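Putative HpcE protein (Mycolicibacterium smegmatis, PDB 6V77) belongs to the fumarylacetoacetate hydrolase (FAH) family and binds a zinc ion. Local coordinates at residues G116-W120 with K252-A256. Coordinates in Å, arbitrary orientation, origin at the centre of the assembly. Residues are numbered along the deposited sequence.
Sequences GSVDW and KRFLA
Residues 116-120 enter strand 118-128, and residues 252-256 form an extended loop between strands 236-238 and 260-265. The end-to-end directions of 117-120 and 253-255 lie 79° apart, and the closest CA atoms, of Asp119 and Phe254, are 5.3 Å apart. Both backbones are extended, Gly116 with a positive phi (125/-150), where a CB would collide with the preceding carbonyl O.

One direct hydrogen bond joins the backbones: Leu255 N donates to Val118 O, at 2.9 Å and nearly linear (170°). A water adds a second link. It accepts from Val118 N (2.8 Å) and lies within donating distance of Leu255 O (2.9 Å) and Gly116 O (3.3 Å).

Two aromatic rings pack near this bond. Phe254, chi1 m, lays a ring face against Ser117 CB, a CH-pi contact with CB 3.4 Å from the ring centroid. Trp120, chi1 p, swings its ring to the loop; CH2 is 3.5 Å from Arg253 O and CE3 is 3.8 Å from Leu255 CG. Leu255 (m, t) also meets Val118, with CD1 4.0 Å from CG1. Ile201 and Leu113 of the five-stranded sheet extend this apolar patch.

The polar ends bond elsewhere. Ser117 OG pairs with Asp157 and Trp120 NE1 with Gly244 O. Asp119 takes Gly246 N and Met247 N and forms a salt bridge with Arg156.

The contact thus packs the start of the strand that carries zinc ligands Glu121 and Glu123 against a loop leading to the second sheet. Its chemistry implies a join made by one backbone hydrogen bond, a bridging water and apolar packing, with no charge pairing across it.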
# COMPACT_ATOMS: atom_id res chain seq x y z
N GLY B 116 -13.58 -2.38 -19.83
CA GLY B 116 -12.42 -1.60 -20.21
C GLY B 116 -11.44 -2.41 -21.06
O GLY B 116 -11.84 -3.30 -21.82
N SER B 117 -10.17 -2.06 -20.94
CA SER B 117 -9.10 -2.58 -21.79
C SER B 117 -8.08 -3.24 -20.88
O SER B 117 -7.17 -2.58 -20.36
CB SER B 117 -8.46 -1.45 -22.61
OG SER B 117 -9.41 -0.85 -23.47
N VAL B 118 -8.23 -4.55 -20.65
CA VAL B 118 -7.40 -5.24 -19.67
C VAL B 118 -6.18 -5.82 -20.37
O VAL B 118 -6.29 -6.56 -21.36
CB VAL B 118 -8.20 -6.33 -18.94
CG1 VAL B 118 -7.33 -7.03 -17.95
CG2 VAL B 118 -9.42 -5.70 -18.23
N ASP B 119 -5.01 -5.50 -19.84
CA ASP B 119 -3.74 -5.75 -20.49
C ASP B 119 -2.87 -6.61 -19.58
O ASP B 119 -3.01 -6.57 -18.36
CB ASP B 119 -3.06 -4.42 -20.79
CG ASP B 119 -2.06 -4.50 -21.91
OD1 ASP B 119 -1.78 -5.61 -22.42
OD2 ASP B 119 -1.56 -3.42 -22.29
N TRP B 120 -1.97 -7.38 -20.20
CA TRP B 120 -1.07 -8.31 -19.51
C TRP B 120 0.31 -7.69 -19.34
O TRP B 120 0.75 -6.89 -20.17
CB TRP B 120 -0.95 -9.61 -20.30
CG TRP B 120 -0.50 -9.37 -21.74
CD1 TRP B 120 0.79 -9.31 -22.19
CD2 TRP B 120 -1.34 -9.13 -22.88
NE1 TRP B 120 0.80 -9.06 -23.54
CE2 TRP B 120 -0.49 -8.93 -23.98
CE3 TRP B 120 -2.72 -9.06 -23.07
CZ2 TRP B 120 -0.97 -8.68 -25.26
CZ3 TRP B 120 -3.20 -8.81 -24.35
CH2 TRP B 120 -2.33 -8.63 -25.43
N LYS B 252 -4.14 -2.17 -31.14
CA LYS B 252 -4.09 -2.54 -29.73
C LYS B 252 -4.94 -3.79 -29.52
O LYS B 252 -5.97 -3.99 -30.17
CB LYS B 252 -4.59 -1.39 -28.86
CG LYS B 252 -3.67 -0.18 -28.86
CD LYS B 252 -4.31 1.00 -28.13
CE LYS B 252 -3.27 2.03 -27.70
NZ LYS B 252 -2.25 2.30 -28.75
N ARG B 253 -4.48 -4.66 -28.63
CA ARG B 253 -5.16 -5.91 -28.32
C ARG B 253 -5.29 -6.04 -26.82
O ARG B 253 -4.32 -5.80 -26.10
CB ARG B 253 -4.40 -7.11 -28.88
CG ARG B 253 -5.01 -8.45 -28.52
CD ARG B 253 -4.00 -9.58 -28.72
NE ARG B 253 -4.64 -10.88 -28.59
CZ ARG B 253 -4.04 -12.04 -28.84
NH1 ARG B 253 -2.77 -12.07 -29.22
NH2 ARG B 253 -4.71 -13.17 -28.70
N PHE B 254 -6.47 -6.43 -26.33
CA PHE B 254 -6.61 -6.62 -24.89
C PHE B 254 -7.22 -7.99 -24.62
O PHE B 254 -7.70 -8.68 -25.53
CB PHE B 254 -7.45 -5.48 -24.29
CG PHE B 254 -6.83 -4.14 -24.50
CD1 PHE B 254 -5.68 -3.79 -23.81
CD2 PHE B 254 -7.33 -3.27 -25.44
CE1 PHE B 254 -5.06 -2.57 -24.02
CE2 PHE B 254 -6.72 -2.03 -25.65
CZ PHE B 254 -5.58 -1.69 -24.93
N LEU B 255 -7.15 -8.40 -23.36
CA LEU B 255 -7.68 -9.70 -22.99
C LEU B 255 -9.18 -9.76 -23.25
O LEU B 255 -9.91 -8.78 -23.05
CB LEU B 255 -7.35 -10.00 -21.52
CG LEU B 255 -5.85 -10.22 -21.33
CD1 LEU B 255 -5.47 -9.96 -19.85
CD2 LEU B 255 -5.46 -11.63 -21.78
N ALA B 256 -9.64 -10.89 -23.77
CA ALA B 256 -11.04 -11.06 -24.12
C ALA B 256 -11.58 -12.26 -23.36
O ALA B 256 -10.81 -13.12 -22.92
CB ALA B 256 -11.20 -11.27 -25.64
O HOH W 1 -10.24 -6.14 -21.89